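Local coordinates for C alpha-dehydrogenase (Sphingobium sp. SYK-6, PDB 4YAG), which is a short-chain dehydrogenase/reductase of the lignin beta-aryl ether cleavage pathway that binds NADH and probably oxidises an alcohol with NAD(+), at residues T7-G12 with M124-G129; A92-S97 with H196-N201; L148-S153 with E260-A265. All coordinates share one frame; numbering follows the deposited sequence.

Contact 1. Residues T7-G12 with M124-G129; sequences TAFITG and MAFTPG. With NAI (1,4-dihydronicotinamide adenine dinucleotide), chain C.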
loop_
_atom_site.group_PDB
_atom_site.type_symbol
_atom_site.label_atom_id
_atom_site.label_comp_id
_atom_site.label_asym_id
_atom_site.label_seq_id
_atom_site.Cartn_x
_atom_site.Cartn_y
_atom_site.Cartn_z
ATOM N N THR A 7 4.218 -17.062 -23.837
ATOM C CA THR A 7 4.346 -17.750 -22.558
ATOM C C THR A 7 3.851 -16.836 -21.437
ATOM O O THR A 7 4.194 -15.640 -21.391
ATOM C CB THR A 7 5.794 -18.134 -22.279
ATOM O OG1 THR A 7 6.223 -19.105 -23.246
ATOM C CG2 THR A 7 5.946 -18.701 -20.859
ATOM N N ALA A 8 3.040 -17.409 -20.560
ATOM C CA ALA A 8 2.477 -16.696 -19.414
ATOM C C ALA A 8 3.063 -17.267 -18.132
ATOM O O ALA A 8 3.032 -18.486 -17.920
ATOM C CB ALA A 8 0.956 -16.814 -19.403
ATOM N N PHE A 9 3.604 -16.394 -17.287
ATOM C CA PHE A 9 4.104 -16.752 -15.976
ATOM C C PHE A 9 3.054 -16.317 -14.968
ATOM O O PHE A 9 2.737 -15.112 -14.874
ATOM C CB PHE A 9 5.422 -16.026 -15.731
ATOM C CG PHE A 9 6.062 -16.340 -14.395
ATOM C CD1 PHE A 9 5.811 -15.569 -13.290
ATOM C CD2 PHE A 9 6.915 -17.403 -14.263
ATOM C CE1 PHE A 9 6.406 -15.854 -12.075
ATOM C CE2 PHE A 9 7.509 -17.710 -13.046
ATOM C CZ PHE A 9 7.265 -16.936 -11.958
ATOM N N ILE A 10 2.504 -17.279 -14.231
ATOM C CA ILE A 10 1.363 -17.034 -13.358
ATOM C C ILE A 10 1.680 -17.413 -11.925
ATOM O O ILE A 10 1.829 -18.589 -11.588
ATOM C CB ILE A 10 0.121 -17.831 -13.814
ATOM C CG1 ILE A 10 -0.100 -17.654 -15.324
ATOM C CG2 ILE A 10 -1.116 -17.443 -13.014
ATOM C CD1 ILE A 10 -1.238 -18.475 -15.854
ATOM N N THR A 11 1.775 -16.411 -11.056
ATOM C CA THR A 11 1.957 -16.714 -9.644
ATOM C C THR A 11 0.618 -17.090 -9.022
ATOM O O THR A 11 -0.434 -16.593 -9.405
ATOM C CB THR A 11 2.588 -15.575 -8.875
ATOM O OG1 THR A 11 1.625 -14.524 -8.732
ATOM C CG2 THR A 11 3.851 -15.090 -9.562
ATOM N N GLY A 12 0.655 -18.040 -8.097
ATOM C CA GLY A 12 -0.557 -18.665 -7.592
ATOM C C GLY A 12 -1.319 -19.373 -8.705
ATOM O O GLY A 12 -2.538 -19.528 -8.637
ATOM N N MET A 124 9.686 -6.205 -10.859
ATOM C CA MET A 124 11.106 -5.909 -10.858
ATOM C C MET A 124 11.927 -7.029 -11.490
ATOM O O MET A 124 12.905 -6.775 -12.201
ATOM C CB MET A 124 11.579 -5.646 -9.426
ATOM C CG MET A 124 10.952 -4.397 -8.786
ATOM S SD MET A 124 11.323 -2.837 -9.634
ATOM C CE MET A 124 13.044 -2.783 -9.262
ATOM N N ALA A 125 11.537 -8.268 -11.217
ATOM C CA ALA A 125 12.287 -9.416 -11.727
ATOM C C ALA A 125 12.032 -9.704 -13.202
ATOM O O ALA A 125 12.946 -10.144 -13.893
ATOM C CB ALA A 125 11.983 -10.653 -10.904
ATOM N N PHE A 126 10.807 -9.471 -13.679
ATOM C CA PHE A 126 10.417 -9.886 -15.033
ATOM C C PHE A 126 10.346 -8.797 -16.077
ATOM O O PHE A 126 10.587 -9.058 -17.255
ATOM C CB PHE A 126 9.074 -10.618 -15.006
ATOM C CG PHE A 126 9.182 -12.004 -14.463
ATOM C CD1 PHE A 126 9.173 -12.229 -13.097
ATOM C CD2 PHE A 126 9.343 -13.081 -15.304
ATOM C CE1 PHE A 126 9.305 -13.519 -12.564
ATOM C CE2 PHE A 126 9.471 -14.349 -14.785
ATOM C CZ PHE A 126 9.461 -14.580 -13.429
ATOM N N THR A 127 9.997 -7.578 -15.705
ATOM C CA THR A 127 9.802 -6.580 -16.749
ATOM C C THR A 127 11.060 -6.141 -17.499
ATOM O O THR A 127 10.954 -5.809 -18.666
ATOM C CB THR A 127 8.937 -5.347 -16.319
ATOM O OG1 THR A 127 9.616 -4.613 -15.304
ATOM C CG2 THR A 127 7.586 -5.799 -15.865
ATOM N N PRO A 128 12.260 -6.170 -16.868
ATOM C CA PRO A 128 13.424 -5.806 -17.678
ATOM C C PRO A 128 13.542 -6.681 -18.929
ATOM O O PRO A 128 13.798 -6.169 -20.016
ATOM C CB PRO A 128 14.593 -6.003 -16.711
ATOM C CG PRO A 128 14.019 -5.688 -15.399
ATOM C CD PRO A 128 12.618 -6.244 -15.437
ATOM N N GLY A 129 13.321 -7.988 -18.782
ATOM C CA GLY A 129 13.417 -8.895 -19.903
ATOM C C GLY A 129 12.292 -8.693 -20.887
ATOM O O GLY A 129 12.494 -8.799 -22.084
HETATM P PA NAI C . -6.019 -19.698 -3.870
HETATM O O1A NAI C . -5.418 -19.928 -2.511
HETATM O O2A NAI C . -6.955 -20.767 -4.396
HETATM O O5B NAI C . -4.885 -19.460 -4.933
HETATM C C5B NAI C . -3.740 -18.742 -4.574
HETATM C C4B NAI C . -2.550 -19.577 -4.835
HETATM O O4B NAI C . -1.421 -18.686 -4.557
HETATM C C3B NAI C . -2.401 -20.782 -4.018
HETATM O O3B NAI C . -2.167 -21.960 -4.817
HETATM C C2B NAI C . -1.305 -20.485 -3.117
HETATM O O2B NAI C . -0.559 -21.639 -2.706
HETATM C C1B NAI C . -0.494 -19.494 -3.824
HETATM N N9A NAI C . 0.319 -18.681 -2.958
HETATM C C8A NAI C . -0.018 -18.119 -1.745
HETATM N N7A NAI C . 1.037 -17.476 -1.223
HETATM C C5A NAI C . 2.093 -17.588 -2.091
HETATM C C6A NAI C . 3.419 -17.155 -2.118
HETATM N N6A NAI C . 3.948 -16.463 -1.019
HETATM N N1A NAI C . 4.213 -17.455 -3.178
HETATM C C2A NAI C . 3.722 -18.177 -4.212
HETATM N N3A NAI C . 2.457 -18.622 -4.236
HETATM C C4A NAI C . 1.633 -18.352 -3.199
HETATM O O3 NAI C . -6.814 -18.337 -3.700
HETATM P PN NAI C . -7.359 -17.282 -4.790
HETATM O O1N NAI C . -7.406 -17.860 -6.199
HETATM O O2N NAI C . -8.701 -16.846 -4.258
HETATM O O5D NAI C . -6.284 -16.089 -4.711
HETATM C C5D NAI C . -5.766 -15.453 -5.882
HETATM C C4D NAI C . -5.785 -13.978 -5.701
HETATM O O4D NAI C . -7.187 -13.525 -5.768
HETATM C C3D NAI C . -5.258 -13.511 -4.416
HETATM O O3D NAI C . -4.372 -12.396 -4.648
HETATM C C2D NAI C . -6.423 -13.091 -3.642
HETATM O O2D NAI C . -6.076 -12.077 -2.692
HETATM C C1D NAI C . -7.341 -12.580 -4.644
HETATM N N1N NAI C . -8.727 -12.495 -4.370
HETATM C C2N NAI C . -9.541 -13.591 -4.208
HETATM C C3N NAI C . -10.894 -13.412 -3.975
HETATM C C7N NAI C . -11.799 -14.582 -3.798
HETATM O O7N NAI C . -12.991 -14.451 -3.443
HETATM N N7N NAI C . -11.267 -15.898 -4.146
HETATM C C4N NAI C . -11.458 -12.149 -3.907
HETATM C C5N NAI C . -10.637 -11.059 -4.127
HETATM C C6N NAI C . -9.298 -11.233 -4.365
#
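Phe9 holds CG anti to its backbone nitrogen (chi1 -179°), while Phe126 swings CG beside the nitrogen and anti to the carbonyl carbon (chi1 -75°), and with these settings the two rings meet between a strand and a helix of the Rossmann fold. Residues 7-11 form the first strand of the parallel sheet, and 124-129 lie on the long helix 105-133 that packs against one side of it. Phe9 CA and Phe126 CA stay 9.4 Å apart, a distance spanned by the two benzyl groups. The side chains cross at about a right angle, yet their ring planes are inclined by just 34° and the centroids are 4.3 Å apart, an oblique aromatic pair. The outer end of Phe126 overhangs Phe9, and Phe9 CD1 in turn lies over a face of the Phe126 ring. Both residues are buried, and the contact is wholly apolar.

Neighbouring elements close in around the pair. Phe9 also rests on Val33 and Ala35 of strand 31-36 and on Ala74 and Cys78 of helix 68-82, whereas Phe126 touches Ala75 of that helix; both rings reach Leu88 and Pro85.

Where the strand ends, the chain passes to the cofactor. Gly12 has a positive phi, and its CA lies 3.2 Å from O4B of the adenosine ribose, so close that a CB would collide with that oxygen. Back at the aromatic pair, Phe126 CZ stands 3.4 Å above the plane of the Phe9 ring, over its centre, and comes within 3.5 Å of Phe9 CZ.

Contact 2. Residues A92-S97 with H196-N201; sequences AGIDPS and HESGQN. With NAI (1,4-dihydronicotinamide adenine dinucleotide), chain C.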
loop_
_atom_site.group_PDB
_atom_site.type_symbol
_atom_site.label_atom_id
_atom_site.label_comp_id
_atom_site.label_asym_id
_atom_site.label_seq_id
_atom_site.Cartn_x
_atom_site.Cartn_y
_atom_site.Cartn_z
ATOM N N ALA A 92 -0.757 -14.411 -6.967
ATOM C CA ALA A 92 -0.699 -15.041 -5.660
ATOM C C ALA A 92 -1.159 -14.050 -4.595
ATOM O O ALA A 92 -0.829 -12.862 -4.625
ATOM C CB ALA A 92 0.701 -15.522 -5.337
ATOM N N GLY A 93 -1.852 -14.578 -3.602
ATOM C CA GLY A 93 -2.243 -13.775 -2.469
ATOM C C GLY A 93 -2.754 -14.649 -1.377
ATOM O O GLY A 93 -3.036 -15.826 -1.598
ATOM N N ILE A 94 -2.852 -14.066 -0.189
ATOM C CA ILE A 94 -3.311 -14.773 0.985
ATOM C C ILE A 94 -4.265 -13.858 1.778
ATOM O O ILE A 94 -4.376 -12.662 1.509
ATOM C CB ILE A 94 -2.147 -15.247 1.883
ATOM C CG1 ILE A 94 -1.076 -14.168 2.078
ATOM C CG2 ILE A 94 -1.486 -16.497 1.301
ATOM C CD1 ILE A 94 -1.460 -13.067 3.078
ATOM N N ASP A 95 -4.968 -14.464 2.731
ATOM C CA ASP A 95 -5.901 -13.746 3.619
ATOM C C ASP A 95 -5.273 -13.614 4.998
ATOM O O ASP A 95 -5.233 -14.593 5.755
ATOM C CB ASP A 95 -7.197 -14.560 3.740
ATOM C CG ASP A 95 -8.263 -13.847 4.557
ATOM O OD1 ASP A 95 -7.947 -12.772 5.085
ATOM O OD2 ASP A 95 -9.405 -14.356 4.628
ATOM N N PRO A 96 -4.812 -12.405 5.352
ATOM C CA PRO A 96 -4.149 -12.096 6.621
ATOM C C PRO A 96 -5.116 -11.480 7.652
ATOM O O PRO A 96 -4.688 -10.802 8.578
ATOM C CB PRO A 96 -3.120 -11.060 6.193
ATOM C CG PRO A 96 -3.831 -10.287 5.156
ATOM C CD PRO A 96 -4.760 -11.242 4.444
ATOM N N SER A 97 -6.401 -11.714 7.472
ATOM C CA SER A 97 -7.428 -11.064 8.285
ATOM C C SER A 97 -7.551 -11.667 9.667
ATOM O O SER A 97 -7.188 -12.828 9.910
ATOM C CB SER A 97 -8.777 -11.112 7.571
ATOM O OG SER A 97 -8.714 -10.408 6.330
ATOM N N HIS A 196 -8.944 -20.089 1.598
ATOM C CA HIS A 196 -9.170 -20.440 2.991
ATOM C C HIS A 196 -8.042 -21.300 3.564
ATOM O O HIS A 196 -7.983 -21.521 4.775
ATOM C CB HIS A 196 -10.506 -21.155 3.158
ATOM C CG HIS A 196 -10.615 -22.417 2.374
ATOM N ND1 HIS A 196 -10.893 -22.434 1.025
ATOM C CD2 HIS A 196 -10.497 -23.713 2.753
ATOM C CE1 HIS A 196 -10.928 -23.686 0.602
ATOM N NE2 HIS A 196 -10.691 -24.481 1.629
ATOM N N GLU A 197 -7.140 -21.768 2.705
ATOM C CA GLU A 197 -5.969 -22.512 3.168
ATOM C C GLU A 197 -4.791 -21.563 3.426
ATOM O O GLU A 197 -3.660 -22.009 3.545
ATOM C CB GLU A 197 -5.543 -23.582 2.140
ATOM C CG GLU A 197 -6.613 -24.580 1.769
ATOM C CD GLU A 197 -6.163 -25.605 0.722
ATOM O OE1 GLU A 197 -5.117 -25.400 0.068
ATOM O OE2 GLU A 197 -6.877 -26.606 0.542
ATOM N N SER A 198 -5.052 -20.257 3.525
ATOM C CA SER A 198 -3.989 -19.263 3.700
ATOM C C SER A 198 -3.030 -19.556 4.849
ATOM O O SER A 198 -1.830 -19.310 4.742
ATOM C CB SER A 198 -4.586 -17.866 3.881
ATOM O OG SER A 198 -4.997 -17.322 2.641
ATOM N N GLY A 199 -3.537 -20.095 5.946
ATOM C CA GLY A 199 -2.678 -20.445 7.062
ATOM C C GLY A 199 -1.563 -21.402 6.666
ATOM O O GLY A 199 -0.419 -21.244 7.098
ATOM N N GLN A 200 -1.898 -22.394 5.851
ATOM C CA GLN A 200 -0.910 -23.340 5.317
ATOM C C GLN A 200 0.098 -22.666 4.389
ATOM O O GLN A 200 1.194 -23.187 4.160
ATOM C CB GLN A 200 -1.579 -24.415 4.457
ATOM C CG GLN A 200 -2.388 -25.452 5.133
ATOM C CD GLN A 200 -2.716 -26.563 4.143
ATOM O OE1 GLN A 200 -1.829 -27.299 3.695
ATOM N NE2 GLN A 200 -3.973 -26.649 3.751
ATOM N N ASN A 201 -0.298 -21.549 3.796
ATOM C CA ASN A 201 0.495 -20.914 2.754
ATOM C C ASN A 201 1.426 -19.849 3.313
ATOM O O ASN A 201 2.314 -19.385 2.609
ATOM C CB ASN A 201 -0.401 -20.281 1.680
ATOM C CG ASN A 201 -1.308 -21.298 1.020
ATOM O OD1 ASN A 201 -1.033 -22.497 1.080
ATOM N ND2 ASN A 201 -2.386 -20.828 0.371
HETATM P PA NAI C . -6.019 -19.698 -3.870
HETATM O O1A NAI C . -5.418 -19.928 -2.511
HETATM O O2A NAI C . -6.955 -20.767 -4.396
HETATM O O5B NAI C . -4.885 -19.460 -4.933
HETATM C C5B NAI C . -3.740 -18.742 -4.574
HETATM C C4B NAI C . -2.550 -19.577 -4.835
HETATM O O4B NAI C . -1.421 -18.686 -4.557
HETATM C C3B NAI C . -2.401 -20.782 -4.018
HETATM O O3B NAI C . -2.167 -21.960 -4.817
HETATM C C2B NAI C . -1.305 -20.485 -3.117
HETATM O O2B NAI C . -0.559 -21.639 -2.706
HETATM C C1B NAI C . -0.494 -19.494 -3.824
HETATM N N9A NAI C . 0.319 -18.681 -2.958
HETATM C C8A NAI C . -0.018 -18.119 -1.745
HETATM N N7A NAI C . 1.037 -17.476 -1.223
HETATM C C5A NAI C . 2.093 -17.588 -2.091
HETATM C C6A NAI C . 3.419 -17.155 -2.118
HETATM N N6A NAI C . 3.948 -16.463 -1.019
HETATM N N1A NAI C . 4.213 -17.455 -3.178
HETATM C C2A NAI C . 3.722 -18.177 -4.212
HETATM N N3A NAI C . 2.457 -18.622 -4.236
HETATM C C4A NAI C . 1.633 -18.352 -3.199
HETATM O O3 NAI C . -6.814 -18.337 -3.700
HETATM P PN NAI C . -7.359 -17.282 -4.790
HETATM O O1N NAI C . -7.406 -17.860 -6.199
HETATM O O2N NAI C . -8.701 -16.846 -4.258
HETATM O O5D NAI C . -6.284 -16.089 -4.711
HETATM C C5D NAI C . -5.766 -15.453 -5.882
HETATM C C4D NAI C . -5.785 -13.978 -5.701
HETATM O O4D NAI C . -7.187 -13.525 -5.768
HETATM C C3D NAI C . -5.258 -13.511 -4.416
HETATM O O3D NAI C . -4.372 -12.396 -4.648
HETATM C C2D NAI C . -6.423 -13.091 -3.642
HETATM O O2D NAI C . -6.076 -12.077 -2.692
HETATM C C1D NAI C . -7.341 -12.580 -4.644
HETATM N N1N NAI C . -8.727 -12.495 -4.370
HETATM C C2N NAI C . -9.541 -13.591 -4.208
HETATM C C3N NAI C . -10.894 -13.412 -3.975
HETATM C C7N NAI C . -11.799 -14.582 -3.798
HETATM O O7N NAI C . -12.991 -14.451 -3.443
HETATM N N7N NAI C . -11.267 -15.898 -4.146
HETATM C C4N NAI C . -11.458 -12.149 -3.907
HETATM C C5N NAI C . -10.637 -11.059 -4.127
HETATM C C6N NAI C . -9.298 -11.233 -4.365
HETATM O O HOH W 1 -3.529 -18.520 -0.909
#
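Ser198 meets the loop after strand 87-90 at Ile94 and Asp95, and segment 196-201 leads up to it through His196 and Glu197. Glu197 turns from the loop to form a salt bridge through OE1 with Arg38, and the same oxygen is hydrogen-bonded to His41. Ser198 follows in a short, weakly bonded helical turn. Its OG, set beside its own nitrogen (chi1 -78°), accepts a nearly straight hydrogen bond from Asp95 N, 2.9 Å long with an angle of 163° at the hydrogen; this hydroxyl is also bonded to Ile195 O. Ser198 OG also lies 3.5 Å from Ile94 CA.

Beyond this bond, Asp95 OD1 accepts from both Ser97 N, from above the carboxylate plane, and Ser97 OG, on its syn lone pair at 2.8 Å. The bond to Ser97 N closes an Asx turn. With an alanine here, Ser97 N and Ser97 OG would probably lose this acceptor and the turn its brace.

Asn201 ends the segment, its CB 4.0 Å from Ile94 CG2, a methyl that also lies 3.7 Å from N7A of the adenine. Asn201 OD1 is bonded to Arg38, while Asn201 ND2 donates a hydrogen to a water 2.9 Å away that in turn donates to Gly93 O and to the phosphate oxygen O1A. Gly93 passes close to O3D of the nicotinamide ribose, where a CB would collide with it. A loop and a short helical turn beyond the C-terminal ends of the strands, joined over a dinucleotide, are typical of the Rossmann-fold cofactor site of short-chain dehydrogenases.

Contact 3. Residues L148-S153 with E260-A265; sequences LTPMPS and EARFQA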
loop_
_atom_site.group_PDB
_atom_site.type_symbol
_atom_site.label_atom_id
_atom_site.label_comp_id
_atom_site.label_asym_id
_atom_site.label_seq_id
_atom_site.Cartn_x
_atom_site.Cartn_y
_atom_site.Cartn_z
ATOM N N LEU A 148 -11.013 -1.283 -2.725
ATOM C CA LEU A 148 -11.758 -0.135 -3.238
ATOM C C LEU A 148 -12.957 0.239 -2.366
ATOM O O LEU A 148 -13.146 1.408 -2.029
ATOM C CB LEU A 148 -12.246 -0.459 -4.648
ATOM C CG LEU A 148 -12.408 0.665 -5.638
ATOM C CD1 LEU A 148 -11.051 1.357 -5.845
ATOM C CD2 LEU A 148 -12.949 0.078 -6.946
ATOM N N THR A 149 -13.790 -0.734 -2.015
ATOM C CA THR A 149 -14.953 -0.495 -1.180
ATOM C C THR A 149 -14.540 -0.445 0.288
ATOM O O THR A 149 -13.588 -1.106 0.685
ATOM C CB THR A 149 -16.025 -1.575 -1.418
ATOM O OG1 THR A 149 -17.313 -1.105 -0.995
ATOM C CG2 THR A 149 -15.681 -2.868 -0.718
ATOM N N PRO A 150 -15.247 0.343 1.110
ATOM C CA PRO A 150 -14.777 0.432 2.498
ATOM C C PRO A 150 -14.829 -0.904 3.230
ATOM O O PRO A 150 -15.806 -1.624 3.111
ATOM C CB PRO A 150 -15.767 1.406 3.130
ATOM C CG PRO A 150 -16.153 2.300 1.978
ATOM C CD PRO A 150 -16.270 1.364 0.805
ATOM N N MET A 151 -13.776 -1.188 3.995
ATOM C CA MET A 151 -13.654 -2.450 4.706
ATOM C C MET A 151 -13.500 -2.201 6.197
ATOM O O MET A 151 -13.013 -1.144 6.607
ATOM C CB MET A 151 -12.437 -3.214 4.195
ATOM C CG MET A 151 -12.544 -3.588 2.714
ATOM S SD MET A 151 -13.855 -4.787 2.340
ATOM C CE MET A 151 -13.201 -6.258 3.103
ATOM N N PRO A 152 -13.876 -3.197 7.000
ATOM C CA PRO A 152 -13.740 -3.122 8.458
ATOM C C PRO A 152 -12.342 -3.517 8.926
ATOM O O PRO A 152 -11.532 -4.050 8.145
ATOM C CB PRO A 152 -14.781 -4.118 8.945
ATOM C CG PRO A 152 -14.906 -5.111 7.865
ATOM C CD PRO A 152 -14.579 -4.409 6.567
ATOM N N SER A 153 -12.052 -3.244 10.195
ATOM C CA SER A 153 -10.710 -3.381 10.723
ATOM C C SER A 153 -10.188 -4.825 10.696
ATOM O O SER A 153 -8.985 -5.026 10.655
ATOM C CB SER A 153 -10.660 -2.834 12.159
ATOM O OG SER A 153 -11.500 -3.602 12.995
ATOM N N GLU A 260 -19.535 4.005 -4.529
ATOM C CA GLU A 260 -20.033 5.353 -4.843
ATOM C C GLU A 260 -20.079 6.215 -3.601
ATOM O O GLU A 260 -19.733 7.402 -3.635
ATOM C CB GLU A 260 -21.431 5.296 -5.467
ATOM C CG GLU A 260 -21.403 4.762 -6.877
ATOM C CD GLU A 260 -22.761 4.721 -7.537
ATOM O OE1 GLU A 260 -23.743 4.328 -6.871
ATOM O OE2 GLU A 260 -22.841 5.082 -8.732
ATOM N N ALA A 261 -20.540 5.638 -2.493
ATOM C CA ALA A 261 -20.676 6.402 -1.259
ATOM C C ALA A 261 -19.300 6.810 -0.730
ATOM O O ALA A 261 -19.129 7.911 -0.229
ATOM C CB ALA A 261 -21.457 5.606 -0.195
ATOM N N ARG A 262 -18.322 5.912 -0.824
ATOM C CA ARG A 262 -16.935 6.233 -0.465
ATOM C C ARG A 262 -16.397 7.367 -1.345
ATOM O O ARG A 262 -15.827 8.350 -0.854
ATOM C CB ARG A 262 -16.039 4.999 -0.622
ATOM C CG ARG A 262 -14.604 5.241 -0.211
ATOM C CD ARG A 262 -13.652 4.147 -0.633
ATOM N NE ARG A 262 -12.309 4.582 -0.304
ATOM C CZ ARG A 262 -11.222 4.358 -1.020
ATOM N NH1 ARG A 262 -11.258 3.603 -2.109
ATOM N NH2 ARG A 262 -10.075 4.884 -0.613
ATOM N N PHE A 263 -16.567 7.209 -2.648
ATOM C CA PHE A 263 -16.087 8.201 -3.607
ATOM C C PHE A 263 -16.730 9.566 -3.345
ATOM O O PHE A 263 -16.067 10.599 -3.367
ATOM C CB PHE A 263 -16.399 7.747 -5.032
ATOM C CG PHE A 263 -15.707 6.475 -5.441
ATOM C CD1 PHE A 263 -14.560 6.029 -4.787
ATOM C CD2 PHE A 263 -16.174 5.737 -6.520
ATOM C CE1 PHE A 263 -13.940 4.855 -5.175
ATOM C CE2 PHE A 263 -15.547 4.583 -6.918
ATOM C CZ PHE A 263 -14.438 4.141 -6.254
ATOM N N GLN A 264 -18.032 9.589 -3.098
ATOM C CA GLN A 264 -18.674 10.854 -2.756
ATOM C C GLN A 264 -18.128 11.485 -1.492
ATOM O O GLN A 264 -17.966 12.698 -1.434
ATOM C CB GLN A 264 -20.178 10.664 -2.654
ATOM C CG GLN A 264 -20.785 10.476 -4.015
ATOM C CD GLN A 264 -20.570 11.707 -4.887
ATOM O OE1 GLN A 264 -20.756 12.830 -4.434
ATOM N NE2 GLN A 264 -20.132 11.496 -6.130
ATOM N N ALA A 265 -17.852 10.684 -0.467
ATOM C CA ALA A 265 -17.292 11.214 0.761
ATOM C C ALA A 265 -15.894 11.800 0.517
ATOM O O ALA A 265 -15.555 12.865 1.042
ATOM C CB ALA A 265 -17.270 10.163 1.863
#
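Arg262 and Leu148, the two residues with most surface buried here, meet where the C-terminal helix 256-268 packs on the loop between strand 137-142 and helix 156-177 of the Rossmann fold. Arg262 leaves its helix with CG anti to the backbone nitrogen (chi1 -177°) and stays extended as far as NE, which carries the guanidinium along the loop to the backbone of Leu148. There NH1 donates to Leu148 O in the carbonyl plane, on a lone pair. The bond is bent, 136° at the hydrogen, and the oxygen lies out of the guanidinium plane. It secures one corner of a group whose NE makes a salt bridge with Glu170 of the second subunit; the arginine thereby links the loop of its own chain to the neighbouring one, and the carboxylate probably helps offset its charge.

The aliphatic part of the same arginine lies against the Pro150 ring. Pro150 CG sits 3.7 Å from Arg262 CB, and Pro150 CD is close to it too, so the proline packs at the root of the side chain while the carbonyl two residues earlier takes its far end.

The branched end of Leu148 reaches the helix, and the residue touches Leu266 of the second subunit and Ile166 of helix 156-177. Phe263, one residue beyond the arginine, approaches from the helix, its ring stacked on Phe263 of the second subunit. This part of the contact thus belongs to the dimer interface. The leucine lies at the rim of the phenyl group, near its plane, with Leu148 CG 4.1 Å from Phe263 CZ.

From the N terminus, strand 7-11 opens contact 1, which closes when helix 105-133 returns 112 residues later. Before that happens the chain has passed through 92-97, so contacts 1 and 2 cross; they touch, through a probable hydrogen bond from Ala92 N to Thr11 OG1, and both reach the cofactor. Contact 3 opens at 148-153, inside the loop that contact 2 closes at 196-201, and closes later, at 260-265 on helix 256-268, so these two cross. Contacts 1 and 3 follow in series, about 19 Å apart at their nearest atoms. Together they join the first strand to a flanking helix, a loop to a helical turn over NADH, and the C-terminal helix to a loop at the dimer interface.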